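Local coordinates for protein galactose-1-phosphate uridylyltransferase (Pyrobaculum aerophilum str. IM2, PDB 6K5Z) that probably transfers uridylyl groups between UDP-glucose and galactose 1-phosphate, and holds zinc and iron ions, at residues P31-A36 / L136-S141; K130-S135 / P246-L251; A155-S160 / T260-L265; N189-V194 / Y207-R212; L230-C235 / A307-C312. All coordinates share one frame; numbering follows the deposited sequence.

How the interactions relate
From the N terminus, interaction 1 closes first, bringing residues 31-36 back to 136-141 and tying a zinc-binding loop to the turn leading into strand 140-146. Interaction 2 opens at 130-135, inside that loop, and so crosses it, running on to strand 247-252 of the same sheet and joining the N-terminal and C-terminal halves of the transferase. Interaction 3 crosses interaction 2 in turn, linking helix 151-167 to the loop before strand 266-271. Interaction 4, a short hairpin contact, falls wholly within the spans of interactions 2 and 3 and touches the latter. Interaction 5 follows interaction 4 in series, crosses interactions 2 and 3, and pins the C-terminal helix to helix 220-240.

Interaction 1: residues P31-A36 / L136-S141; sequences PFCPGA and LTHPHS. With ZN (zinc ion), chain G; PO4 (phosphate ion), chain J.
Phe32 lays its side chain along His138 and His140 and meets each in a different way. Its CB sits over one face of the His138 imidazole, a CH-pi contact 4.2 Å from the ring centroid. Beyond it the phenyl ring reaches His140, where CE2 of Phe32 lies over the imidazole face, 3.7 Å from His140 CD2. The two rings are tilted by 32°, neither stacked nor edge-to-face. With CG of Phe32 anti to its carbonyl carbon (chi1 -50°), the ring also reaches Leu136, whose CD1 lies 3.6 Å from Phe32 CE2, while CG of Pro31 covers the centre of one phenyl face. This is the His-Pro-His motif of the family, in which His140 is the predicted nucleophile that would carry the uridylyl group. Its ND1 donates to the carbonyl O of His138 at 2.7 Å, which fixes the ring's rotation and points NE2 to O3 of a phosphate ion, probably from the crystallisation liquor, 2.5 Å away; N of Leu136 donates to O1 of the same ion. His138 turns the other way: CG lies anti to its own nitrogen (chi1 -164°), its ND1 binds zinc at 2.2 Å, and its NE2 donates to the carbonyl of Thr83. SG of Cys33 coordinates the same zinc at 2.4 Å, and Cys30 and His86 complete the site.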
# COMPACT_ATOMS: atom_id res chain seq x y z
N PRO B 31 6.69 19.84 18.45
CA PRO B 31 7.23 18.93 19.48
C PRO B 31 8.71 18.58 19.30
O PRO B 31 9.28 17.92 20.19
CB PRO B 31 6.40 17.68 19.27
CG PRO B 31 6.07 17.70 17.81
CD PRO B 31 5.94 19.13 17.40
N PHE B 32 9.31 19.00 18.17
CA PHE B 32 10.69 18.65 17.82
C PHE B 32 11.70 19.83 17.91
O PHE B 32 12.92 19.63 17.80
CB PHE B 32 10.73 18.03 16.40
CG PHE B 32 9.73 16.90 16.17
CD1 PHE B 32 9.48 15.94 17.17
CD2 PHE B 32 9.07 16.78 14.93
CE1 PHE B 32 8.56 14.92 16.94
CE2 PHE B 32 8.16 15.76 14.71
CZ PHE B 32 7.89 14.83 15.72
N CYS B 33 11.21 21.06 18.10
CA CYS B 33 12.12 22.19 18.21
C CYS B 33 12.83 22.16 19.54
O CYS B 33 12.20 21.83 20.54
CB CYS B 33 11.39 23.53 18.09
SG CYS B 33 11.27 24.11 16.40
N PRO B 34 14.14 22.55 19.57
CA PRO B 34 14.86 22.69 20.83
C PRO B 34 14.29 23.78 21.74
O PRO B 34 13.53 24.66 21.29
CB PRO B 34 16.26 23.10 20.38
CG PRO B 34 16.05 23.85 19.13
CD PRO B 34 14.95 23.08 18.44
N GLY B 35 14.69 23.75 23.00
CA GLY B 35 14.32 24.80 23.94
C GLY B 35 13.02 24.60 24.71
O GLY B 35 12.52 25.55 25.33
N ALA B 36 12.46 23.38 24.68
CA ALA B 36 11.32 23.01 25.52
C ALA B 36 11.84 21.92 26.49
O ALA B 36 12.83 21.25 26.18
CB ALA B 36 10.18 22.49 24.67
N LEU B 136 3.57 17.42 10.43
CA LEU B 136 4.72 17.95 11.18
C LEU B 136 5.92 18.25 10.27
O LEU B 136 6.68 17.37 9.86
CB LEU B 136 5.10 17.01 12.31
CG LEU B 136 4.01 16.80 13.39
CD1 LEU B 136 4.53 15.88 14.49
CD2 LEU B 136 3.46 18.08 14.04
N THR B 137 6.10 19.53 10.00
CA THR B 137 6.96 20.02 8.92
C THR B 137 8.45 19.98 9.29
O THR B 137 9.32 19.81 8.44
CB THR B 137 6.45 21.43 8.55
OG1 THR B 137 6.86 21.77 7.24
CG2 THR B 137 6.90 22.51 9.55
N HIS B 138 8.75 20.12 10.57
CA HIS B 138 10.13 19.97 11.04
C HIS B 138 10.78 18.64 10.57
O HIS B 138 10.28 17.57 10.87
CB HIS B 138 10.15 20.02 12.58
CG HIS B 138 11.50 20.25 13.15
ND1 HIS B 138 11.83 21.41 13.82
CD2 HIS B 138 12.62 19.51 13.12
CE1 HIS B 138 13.10 21.36 14.18
NE2 HIS B 138 13.59 20.21 13.78
N PRO B 139 11.92 18.70 9.86
CA PRO B 139 12.49 17.46 9.39
C PRO B 139 12.69 16.41 10.46
O PRO B 139 13.33 16.64 11.52
CB PRO B 139 13.81 17.90 8.80
CG PRO B 139 13.50 19.25 8.27
CD PRO B 139 12.73 19.85 9.41
N HIS B 140 12.13 15.24 10.18
CA HIS B 140 12.28 14.17 11.09
C HIS B 140 12.08 12.86 10.39
O HIS B 140 11.51 12.82 9.31
CB HIS B 140 11.29 14.34 12.23
CG HIS B 140 9.88 14.20 11.78
ND1 HIS B 140 9.30 15.05 10.87
CD2 HIS B 140 8.95 13.25 12.06
CE1 HIS B 140 8.07 14.64 10.62
NE2 HIS B 140 7.84 13.54 11.31
N SER B 141 12.57 11.81 11.03
CA SER B 141 12.49 10.45 10.57
C SER B 141 11.93 9.62 11.74
O SER B 141 11.72 10.15 12.85
CB SER B 141 13.89 9.97 10.17
OG SER B 141 14.20 10.39 8.87
ZN ZN G . 10.27 22.56 14.89
P PO4 J . 3.92 13.14 10.62
O1 PO4 J . 3.55 14.52 10.08
O2 PO4 J . 3.01 12.85 11.82
O3 PO4 J . 5.35 13.14 11.07
O4 PO4 J . 3.82 12.07 9.53

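Interaction 2: residues K130-S135 / P246-L251; sequences KEIGVS and PYIMVL
Ile132 and Ile248 meet methyl to methyl, CD1 of Ile132 standing 3.5 Å from CD1 of Ile248. These apolar contacts carry most of the interaction. In Ile132, chi1 of 61° sets CG1 between the backbone N and the carbonyl carbon, which puts it, with CD1 beyond, on the Ile248 side and turns the other branch, CG2, to Pro246, whose CB is 3.9 Å away. A beta-branched residue thus serves two partners at once, and the rigid proline ring offers it a fixed surface. Were Ile132 cut back to an alanine, a gap would probably open between Pro246 and Ile248 and the loop would lose its main apolar anchor on the strand. Polar groups have a smaller share. The Ile132 methyl CD1 passes 3.6 Å from the carbonyl O of Tyr247, and the extended side chain of Glu131 brings OE1 to 4.1 Å from Pro246 CD, though the hydrogen bond of that oxygen goes to Tyr273 OH. Within the loop, N of Gly133 donates to O of Lys130 at 2.9 Å, and the positive phi of Gly133 itself favours glycine. Ile248 also packs on Gly284 of the second subunit. The loop joining strands 121-128 and 140-146 is thereby fixed to the start of strand 247-252, beside the place where the two HIT-clan halves of the uridylyltransferase half-barrel merge into one antiparallel sheet.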
# COMPACT_ATOMS: atom_id res chain seq x y z
N LYS B 130 3.69 17.28 2.73
CA LYS B 130 2.31 17.54 3.17
C LYS B 130 1.32 16.65 2.42
O LYS B 130 0.39 16.11 2.99
CB LYS B 130 1.93 19.00 2.88
CG LYS B 130 2.35 20.02 3.93
CD LYS B 130 1.92 21.41 3.49
CE LYS B 130 1.95 22.44 4.63
NZ LYS B 130 3.33 22.88 4.98
N GLU B 131 1.56 16.50 1.13
CA GLU B 131 0.67 15.77 0.23
C GLU B 131 0.53 14.30 0.50
O GLU B 131 -0.38 13.68 -0.03
CB GLU B 131 1.11 15.94 -1.20
CG GLU B 131 0.91 17.34 -1.73
CD GLU B 131 1.50 17.48 -3.09
OE1 GLU B 131 2.68 17.86 -3.14
OE2 GLU B 131 0.81 17.15 -4.10
N ILE B 132 1.44 13.74 1.30
CA ILE B 132 1.26 12.37 1.75
C ILE B 132 1.03 12.28 3.26
O ILE B 132 1.31 11.28 3.87
CB ILE B 132 2.38 11.43 1.26
CG1 ILE B 132 3.74 11.88 1.77
CG2 ILE B 132 2.37 11.35 -0.26
CD1 ILE B 132 4.71 10.74 1.80
N GLY B 133 0.47 13.34 3.83
CA GLY B 133 0.07 13.37 5.24
C GLY B 133 1.11 13.69 6.29
O GLY B 133 0.91 13.36 7.45
N VAL B 134 2.22 14.31 5.91
CA VAL B 134 3.20 14.79 6.88
C VAL B 134 2.77 16.22 7.30
O VAL B 134 3.06 17.19 6.64
CB VAL B 134 4.65 14.73 6.30
CG1 VAL B 134 5.67 15.09 7.36
CG2 VAL B 134 4.98 13.33 5.83
N SER B 135 2.03 16.30 8.38
CA SER B 135 1.58 17.56 8.96
C SER B 135 2.69 18.21 9.81
O SER B 135 2.73 19.43 9.90
CB SER B 135 0.34 17.31 9.81
OG SER B 135 0.62 16.34 10.84
N PRO B 246 6.91 14.72 -2.80
CA PRO B 246 6.72 13.90 -1.61
C PRO B 246 7.37 12.50 -1.78
O PRO B 246 7.43 11.99 -2.88
CB PRO B 246 5.19 13.81 -1.50
CG PRO B 246 4.70 14.01 -2.86
CD PRO B 246 5.64 14.98 -3.51
N TYR B 247 7.90 11.93 -0.70
CA TYR B 247 8.55 10.61 -0.88
C TYR B 247 8.49 9.80 0.42
O TYR B 247 8.23 10.36 1.49
CB TYR B 247 10.00 10.78 -1.34
CG TYR B 247 10.92 11.31 -0.28
CD1 TYR B 247 11.40 10.48 0.72
CD2 TYR B 247 11.31 12.64 -0.26
CE1 TYR B 247 12.24 10.96 1.71
CE2 TYR B 247 12.15 13.13 0.72
CZ TYR B 247 12.62 12.29 1.70
OH TYR B 247 13.45 12.77 2.67
N ILE B 248 8.69 8.49 0.27
CA ILE B 248 8.72 7.55 1.42
C ILE B 248 10.10 6.89 1.39
O ILE B 248 10.53 6.50 0.29
CB ILE B 248 7.60 6.50 1.30
CG1 ILE B 248 6.23 7.10 1.64
CG2 ILE B 248 7.92 5.28 2.14
CD1 ILE B 248 6.18 7.78 2.98
N MET B 249 10.80 6.85 2.52
CA MET B 249 12.12 6.18 2.55
C MET B 249 12.10 5.11 3.65
O MET B 249 11.67 5.43 4.77
CB MET B 249 13.25 7.17 2.83
CG MET B 249 14.56 6.50 3.18
SD MET B 249 16.03 7.52 2.90
CE MET B 249 16.23 8.25 4.52
N VAL B 250 12.52 3.89 3.32
CA VAL B 250 12.57 2.82 4.33
C VAL B 250 13.91 2.08 4.31
O VAL B 250 14.50 1.86 3.25
CB VAL B 250 11.42 1.83 4.12
CG1 VAL B 250 11.52 1.13 2.77
CG2 VAL B 250 11.35 0.83 5.25
N LEU B 251 14.41 1.71 5.50
CA LEU B 251 15.62 0.91 5.59
C LEU B 251 15.22 -0.55 5.65
O LEU B 251 14.53 -0.99 6.56
CB LEU B 251 16.45 1.28 6.81
CG LEU B 251 17.71 0.46 7.09
CD1 LEU B 251 18.61 0.36 5.87
CD2 LEU B 251 18.49 1.07 8.26

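Interaction 3: residues A155-S160 / T260-L265; sequences AELQAS and TQYYHL. With FE (Fe (III) ion), chain I.
Tyr263 OH donates a hydrogen bond of 2.6 Å to OE1 of Glu156, a carboxylate that also clasps the iron ion. The hydroxyl comes in on the anti side of OE1, 21° out of the carboxylate plane, while OE1 and OE2 bind the metal at 2.4 and 2.2 Å. The tyrosine thus acts as a second-shell residue that helps orient the ligand; His252, His266 and Glu268 bind the same ion, with a water. Around this bond the packing is close. CD2 of Leu157 lies over the Tyr263 ring, 3.4 Å from CG of the tyrosine, and Ser160 OG stands at the ring edge. That hydroxyl donates to the carbonyl O of Glu156 at 2.8 Å, which Ser160 N reaches from the opposite face, and it is bonded to His172 too. Toward Tyr262 the contact slackens: this partly exposed ring approaches CD2 of Leu157 with CE1 at 4.2 Å, and has Thr260 CB over one face. Helix 151-167 packs against the loop that leads into strand 266-271, with Tyr161 and Tyr164 of the helix beside Tyr262, helix 171-178 against His264, and Phe8 of the second subunit packed on Glu156 and Ser160.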
# COMPACT_ATOMS: atom_id res chain seq x y z
N ALA B 155 9.14 -11.15 3.67
CA ALA B 155 9.03 -11.76 2.34
C ALA B 155 10.34 -11.65 1.58
O ALA B 155 10.76 -12.61 0.98
CB ALA B 155 7.90 -11.16 1.51
N GLU B 156 10.97 -10.49 1.61
CA GLU B 156 12.30 -10.33 1.02
C GLU B 156 13.30 -11.33 1.64
O GLU B 156 14.14 -11.89 0.93
CB GLU B 156 12.82 -8.89 1.18
CG GLU B 156 11.94 -7.82 0.54
CD GLU B 156 12.62 -6.48 0.30
OE1 GLU B 156 13.72 -6.21 0.84
OE2 GLU B 156 12.01 -5.67 -0.45
N LEU B 157 13.19 -11.57 2.96
CA LEU B 157 14.08 -12.51 3.64
C LEU B 157 13.97 -13.93 3.10
O LEU B 157 14.99 -14.55 2.85
CB LEU B 157 13.88 -12.48 5.15
CG LEU B 157 14.58 -11.29 5.83
CD1 LEU B 157 14.13 -11.11 7.26
CD2 LEU B 157 16.09 -11.44 5.78
N GLN B 158 12.74 -14.40 2.87
CA GLN B 158 12.52 -15.77 2.40
C GLN B 158 13.06 -15.94 0.99
O GLN B 158 13.86 -16.83 0.74
CB GLN B 158 11.04 -16.21 2.50
CG GLN B 158 10.85 -17.73 2.62
CD GLN B 158 11.25 -18.30 4.00
OE1 GLN B 158 10.40 -18.44 4.89
NE2 GLN B 158 12.53 -18.63 4.19
N ALA B 159 12.66 -15.06 0.07
CA ALA B 159 13.12 -15.14 -1.32
C ALA B 159 14.64 -15.01 -1.47
O ALA B 159 15.24 -15.53 -2.43
CB ALA B 159 12.41 -14.09 -2.17
N SER B 160 15.25 -14.26 -0.55
CA SER B 160 16.70 -14.09 -0.51
C SER B 160 17.43 -15.37 -0.07
O SER B 160 18.34 -15.79 -0.75
CB SER B 160 17.05 -12.92 0.42
OG SER B 160 16.72 -11.69 -0.19
N THR B 260 23.68 -11.71 8.15
CA THR B 260 23.17 -12.69 7.19
C THR B 260 23.94 -12.59 5.89
O THR B 260 24.25 -11.48 5.43
CB THR B 260 21.67 -12.45 6.85
OG1 THR B 260 21.50 -11.23 6.09
CG2 THR B 260 20.79 -12.39 8.12
N GLN B 261 24.21 -13.73 5.26
CA GLN B 261 24.94 -13.72 3.98
C GLN B 261 24.02 -13.62 2.75
O GLN B 261 24.48 -13.35 1.64
CB GLN B 261 25.78 -14.99 3.86
CG GLN B 261 26.66 -15.28 5.07
CD GLN B 261 27.78 -16.24 4.75
OE1 GLN B 261 28.49 -16.06 3.74
NE2 GLN B 261 27.97 -17.26 5.59
N TYR B 262 22.73 -13.86 2.97
CA TYR B 262 21.71 -13.93 1.90
C TYR B 262 20.90 -12.64 1.75
O TYR B 262 20.43 -12.33 0.66
CB TYR B 262 20.76 -15.12 2.11
CG TYR B 262 20.20 -15.31 3.49
CD1 TYR B 262 19.01 -14.67 3.89
CD2 TYR B 262 20.83 -16.16 4.42
CE1 TYR B 262 18.47 -14.87 5.17
CE2 TYR B 262 20.33 -16.35 5.70
CZ TYR B 262 19.15 -15.71 6.07
OH TYR B 262 18.64 -15.93 7.35
N TYR B 263 20.73 -11.91 2.85
CA TYR B 263 20.06 -10.61 2.81
C TYR B 263 21.08 -9.50 2.95
O TYR B 263 22.00 -9.60 3.77
CB TYR B 263 19.03 -10.53 3.94
CG TYR B 263 17.98 -9.49 3.71
CD1 TYR B 263 17.20 -9.52 2.55
CD2 TYR B 263 17.75 -8.45 4.64
CE1 TYR B 263 16.23 -8.57 2.32
CE2 TYR B 263 16.78 -7.49 4.42
CZ TYR B 263 16.02 -7.56 3.26
OH TYR B 263 15.04 -6.62 3.02
N HIS B 264 20.88 -8.44 2.18
CA HIS B 264 21.78 -7.32 2.04
C HIS B 264 20.92 -6.04 2.27
O HIS B 264 19.88 -5.86 1.62
CB HIS B 264 22.33 -7.40 0.62
CG HIS B 264 23.37 -6.39 0.26
ND1 HIS B 264 24.18 -6.57 -0.85
CD2 HIS B 264 23.74 -5.20 0.80
CE1 HIS B 264 25.00 -5.54 -0.97
NE2 HIS B 264 24.75 -4.69 0.01
N LEU B 265 21.34 -5.17 3.20
CA LEU B 265 20.55 -3.99 3.59
C LEU B 265 20.44 -2.96 2.48
O LEU B 265 21.35 -2.84 1.65
CB LEU B 265 21.07 -3.32 4.87
CG LEU B 265 22.39 -2.50 4.79
CD1 LEU B 265 22.26 -1.09 4.21
CD2 LEU B 265 23.00 -2.44 6.20
FE FE I . 13.63 -4.17 -0.44
O HOH W 1 14.71 -4.61 -2.63

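Interaction 4: residues N189-V194 / Y207-R212; sequences NWKAFV and YPKRHR. With ZN (zinc ion), chain H.
N of Tyr207 donates to O of Lys191 at 2.6 Å, and Lys191 N returns the bond to Tyr207 O, making these residues a hydrogen-bonded pair of an antiparallel hairpin. One step on, Trp190 and Pro208 form the non-hydrogen-bonded pair, and the proline, lacking an N-H, costs no bond between these two strands. Lys209 N then reaches the carbonyl O of Asn189 at 2.9 Å, where the strand ends. On the face with Trp190, Pro208 CB stands over the six-membered ring, 3.8 Å from its centroid, while CD of Pro208 comes to 3.4 Å from CZ3 of Trp190. The indole lies back across its neighbour because CG is anti to the carbonyl carbon (chi1 -62°); its NE1 donates to O of Glu222 in helix 220-240. A serine in place of Trp190 would probably leave Pro208 without the indole face over which it packs and the helix carbonyl without its indole donor. On the other face, Phe193 and Tyr207 meet rim to rim, CE1 of Phe193 being 3.7 Å from CD2 of Tyr207, and Tyr207 OH is bonded to His172. A water links Asn189 OD1 to Arg210 NE, and His211 ND1 binds zinc at 2.0 Å, in a site that also includes Cys170, Cys173 and His264. The ammonium groups of Lys191 and Lys209 lie 6.1 Å apart between their NZ atoms, so their mutual repulsion is probably eased by the oxygens each holds, Val176 O for the first and Gln186 OE1 and Asn187 O for the second.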
# COMPACT_ATOMS: atom_id res chain seq x y z
N ASN B 189 31.48 3.54 -1.64
CA ASN B 189 30.76 2.49 -0.90
C ASN B 189 29.27 2.24 -1.17
O ASN B 189 28.71 1.33 -0.54
CB ASN B 189 30.93 2.74 0.58
CG ASN B 189 32.29 2.36 1.05
OD1 ASN B 189 32.64 1.17 1.00
ND2 ASN B 189 33.09 3.36 1.50
N TRP B 190 28.63 3.01 -2.05
CA TRP B 190 27.17 2.93 -2.25
C TRP B 190 26.82 3.05 -3.70
O TRP B 190 27.41 3.83 -4.44
CB TRP B 190 26.43 4.04 -1.48
CG TRP B 190 26.64 3.89 -0.03
CD1 TRP B 190 27.69 4.36 0.68
CD2 TRP B 190 25.84 3.14 0.88
NE1 TRP B 190 27.60 3.95 1.98
CE2 TRP B 190 26.47 3.20 2.13
CE3 TRP B 190 24.61 2.46 0.76
CZ2 TRP B 190 25.92 2.62 3.27
CZ3 TRP B 190 24.08 1.83 1.90
CH2 TRP B 190 24.73 1.93 3.14
N LYS B 191 25.80 2.28 -4.07
CA LYS B 191 25.18 2.37 -5.37
C LYS B 191 23.65 2.66 -5.21
O LYS B 191 22.96 2.05 -4.38
CB LYS B 191 25.47 1.09 -6.14
CG LYS B 191 25.53 1.33 -7.63
CD LYS B 191 25.82 0.06 -8.44
CE LYS B 191 27.29 -0.09 -8.81
NZ LYS B 191 27.45 -1.10 -9.88
N ALA B 192 23.18 3.63 -6.01
CA ALA B 192 21.82 4.11 -6.05
C ALA B 192 21.30 4.02 -7.49
O ALA B 192 21.82 4.69 -8.40
CB ALA B 192 21.75 5.55 -5.58
N PHE B 193 20.26 3.21 -7.70
CA PHE B 193 19.71 2.93 -9.05
C PHE B 193 18.19 2.73 -8.98
O PHE B 193 17.64 2.40 -7.93
CB PHE B 193 20.34 1.68 -9.66
CG PHE B 193 20.14 0.45 -8.83
CD1 PHE B 193 20.93 0.22 -7.72
CD2 PHE B 193 19.17 -0.47 -9.14
CE1 PHE B 193 20.78 -0.91 -6.95
CE2 PHE B 193 18.98 -1.59 -8.37
CZ PHE B 193 19.78 -1.82 -7.27
N VAL B 194 17.55 2.96 -10.12
CA VAL B 194 16.14 2.65 -10.32
C VAL B 194 16.03 1.18 -10.56
O VAL B 194 16.52 0.70 -11.56
CB VAL B 194 15.57 3.35 -11.57
CG1 VAL B 194 14.16 2.86 -11.84
CG2 VAL B 194 15.58 4.86 -11.38
N TYR B 207 22.11 0.76 -2.25
CA TYR B 207 22.80 -0.42 -1.69
C TYR B 207 24.27 -0.08 -1.40
O TYR B 207 24.85 0.69 -2.12
CB TYR B 207 22.73 -1.57 -2.68
CG TYR B 207 21.46 -2.43 -2.65
CD1 TYR B 207 21.37 -3.55 -1.80
CD2 TYR B 207 20.42 -2.19 -3.54
CE1 TYR B 207 20.25 -4.36 -1.82
CE2 TYR B 207 19.30 -3.01 -3.57
CZ TYR B 207 19.22 -4.08 -2.70
OH TYR B 207 18.09 -4.87 -2.70
N PRO B 208 24.84 -0.62 -0.32
CA PRO B 208 26.27 -0.60 -0.17
C PRO B 208 26.97 -1.64 -1.10
O PRO B 208 26.57 -2.82 -1.11
CB PRO B 208 26.46 -0.97 1.31
CG PRO B 208 25.26 -1.76 1.70
CD PRO B 208 24.17 -1.41 0.74
N LYS B 209 27.96 -1.18 -1.88
CA LYS B 209 28.84 -2.03 -2.74
C LYS B 209 29.41 -3.29 -2.05
O LYS B 209 29.45 -4.36 -2.63
CB LYS B 209 29.96 -1.20 -3.35
CG LYS B 209 29.49 -0.33 -4.50
CD LYS B 209 30.55 0.67 -4.90
CE LYS B 209 30.13 1.36 -6.17
NZ LYS B 209 31.07 2.47 -6.47
N ARG B 210 29.75 -3.18 -0.79
CA ARG B 210 30.12 -4.32 0.04
C ARG B 210 28.86 -4.92 0.75
O ARG B 210 27.94 -4.18 1.15
CB ARG B 210 31.21 -3.85 1.02
CG ARG B 210 31.65 -4.82 2.11
CD ARG B 210 32.47 -4.10 3.17
NE ARG B 210 33.63 -3.38 2.62
CZ ARG B 210 34.75 -3.95 2.16
NH1 ARG B 210 35.73 -3.19 1.67
NH2 ARG B 210 34.90 -5.28 2.17
N HIS B 211 28.83 -6.25 0.91
CA HIS B 211 27.68 -6.97 1.51
C HIS B 211 27.53 -6.72 3.03
O HIS B 211 28.18 -7.35 3.87
CB HIS B 211 27.71 -8.51 1.22
CG HIS B 211 26.57 -9.28 1.83
ND1 HIS B 211 25.47 -9.70 1.10
CD2 HIS B 211 26.34 -9.69 3.11
CE1 HIS B 211 24.63 -10.34 1.89
NE2 HIS B 211 25.14 -10.36 3.12
N ARG B 212 26.64 -5.79 3.36
CA ARG B 212 26.27 -5.53 4.73
C ARG B 212 24.83 -5.93 4.87
O ARG B 212 24.05 -5.61 3.99
CB ARG B 212 26.41 -4.05 5.00
CG ARG B 212 27.82 -3.52 4.76
CD ARG B 212 28.80 -4.03 5.82
NE ARG B 212 30.13 -3.41 5.68
CZ ARG B 212 31.23 -3.81 6.32
NH1 ARG B 212 31.21 -4.84 7.17
NH2 ARG B 212 32.37 -3.16 6.12
ZN ZN H . 24.93 -9.13 -0.72
O HOH W 2 33.33 -0.72 2.98

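Interaction 5: residues L230-C235 / A307-C312; sequences LKITLC and AALQKC
A disulfide between Cys235 and Cys312 staples the C-terminal helix 298-312 to helix 220-240. The two sulfurs are modelled only 1.1 Å apart (Cys235 SG to Cys312 SG), far too short for a real disulfide, so the exact positions of both are doubtful although the link itself is observed. Cysteine suits both sites because the CB of each starts toward the other helix. Beside the link lies an apolar contact: CG2 of Ile232 rests 3.5 Å from CG of Leu309 and also 3.7 Å from Leu309 CD1, so that one methyl faces the fork of the leucine. The same CG2 lies more loosely, 4.4 Å, from CB of Cys312. The segments cross at 122° with their axes 8.7 Å apart, which limits the contact to this patch; a covalent tie here is consistent with the stabilising disulfides known from hyperthermophilic archaea. Helix 220-240 packs Leu230 and Thr233 against strand 202-208 and sets Leu230 and Lys231 beside helix 96-116, while Ala308, Leu309 and Lys311 of the C-terminal helix lie against later turns of helix 220-240, on Val240, Ala236 and Gln239.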
# COMPACT_ATOMS: atom_id res chain seq x y z
N LEU B 230 22.50 9.51 0.16
CA LEU B 230 21.20 10.00 0.53
C LEU B 230 20.99 11.44 0.11
O LEU B 230 19.99 11.75 -0.52
CB LEU B 230 21.02 9.86 2.03
CG LEU B 230 20.80 8.44 2.54
CD1 LEU B 230 20.70 8.47 4.04
CD2 LEU B 230 19.51 7.89 1.98
N LYS B 231 21.94 12.30 0.42
CA LYS B 231 21.81 13.74 0.09
C LYS B 231 21.58 14.00 -1.39
O LYS B 231 20.78 14.85 -1.75
CB LYS B 231 23.05 14.53 0.54
CG LYS B 231 22.93 16.05 0.40
CD LYS B 231 24.11 16.76 1.07
CE LYS B 231 24.27 18.21 0.67
NZ LYS B 231 23.15 19.08 1.14
N ILE B 232 22.29 13.27 -2.23
CA ILE B 232 22.39 13.65 -3.64
C ILE B 232 21.21 13.03 -4.34
O ILE B 232 20.57 13.66 -5.19
CB ILE B 232 23.69 13.13 -4.33
CG1 ILE B 232 24.97 13.46 -3.51
CG2 ILE B 232 23.76 13.68 -5.76
CD1 ILE B 232 25.66 14.78 -3.79
N THR B 233 20.96 11.76 -4.02
CA THR B 233 19.72 11.11 -4.47
C THR B 233 18.46 11.92 -4.06
O THR B 233 17.65 12.31 -4.95
CB THR B 233 19.63 9.65 -4.01
OG1 THR B 233 20.86 8.96 -4.33
CG2 THR B 233 18.48 8.97 -4.70
N LEU B 234 18.35 12.27 -2.79
CA LEU B 234 17.19 13.02 -2.32
C LEU B 234 17.12 14.34 -3.07
O LEU B 234 16.04 14.80 -3.43
CB LEU B 234 17.26 13.25 -0.81
CG LEU B 234 17.17 11.99 0.05
CD1 LEU B 234 17.22 12.34 1.53
CD2 LEU B 234 15.90 11.21 -0.27
N CYS B 235 18.28 14.94 -3.31
CA CYS B 235 18.35 16.20 -4.04
C CYS B 235 17.84 16.00 -5.47
O CYS B 235 17.13 16.86 -6.01
CB CYS B 235 19.78 16.73 -4.06
SG CYS B 235 20.01 18.20 -5.10
N ALA B 307 19.79 12.84 -14.77
CA ALA B 307 19.99 14.13 -15.42
C ALA B 307 19.74 15.25 -14.40
O ALA B 307 20.55 16.14 -14.28
CB ALA B 307 19.08 14.28 -16.64
N ALA B 308 18.63 15.17 -13.67
CA ALA B 308 18.32 16.16 -12.62
C ALA B 308 19.34 16.15 -11.48
O ALA B 308 19.57 17.19 -10.88
CB ALA B 308 16.92 15.92 -12.05
N LEU B 309 19.90 14.98 -11.19
CA LEU B 309 20.98 14.78 -10.17
C LEU B 309 22.25 15.54 -10.48
O LEU B 309 23.03 15.85 -9.56
CB LEU B 309 21.34 13.29 -10.02
CG LEU B 309 22.35 12.92 -8.91
CD1 LEU B 309 21.95 11.61 -8.22
CD2 LEU B 309 23.80 12.81 -9.37
N GLN B 310 22.50 15.81 -11.76
CA GLN B 310 23.64 16.64 -12.16
C GLN B 310 23.58 18.03 -11.51
O GLN B 310 24.61 18.52 -11.01
CB GLN B 310 23.76 16.74 -13.68
CG GLN B 310 24.03 15.41 -14.38
CD GLN B 310 25.20 14.63 -13.78
OE1 GLN B 310 26.35 15.12 -13.72
NE2 GLN B 310 24.92 13.41 -13.31
N LYS B 311 22.40 18.63 -11.46
CA LYS B 311 22.27 19.96 -10.87
C LYS B 311 22.66 20.00 -9.40
O LYS B 311 23.24 20.97 -8.93
CB LYS B 311 20.85 20.51 -11.02
CG LYS B 311 20.51 21.53 -9.95
CD LYS B 311 19.35 22.44 -10.33
CE LYS B 311 19.06 23.45 -9.23
NZ LYS B 311 18.18 24.55 -9.69
N CYS B 312 22.35 18.93 -8.68
CA CYS B 312 22.61 18.89 -7.25
C CYS B 312 24.07 19.06 -6.84
O CYS B 312 24.35 19.65 -5.80
CB CYS B 312 21.97 17.65 -6.61
SG CYS B 312 20.23 17.91 -6.18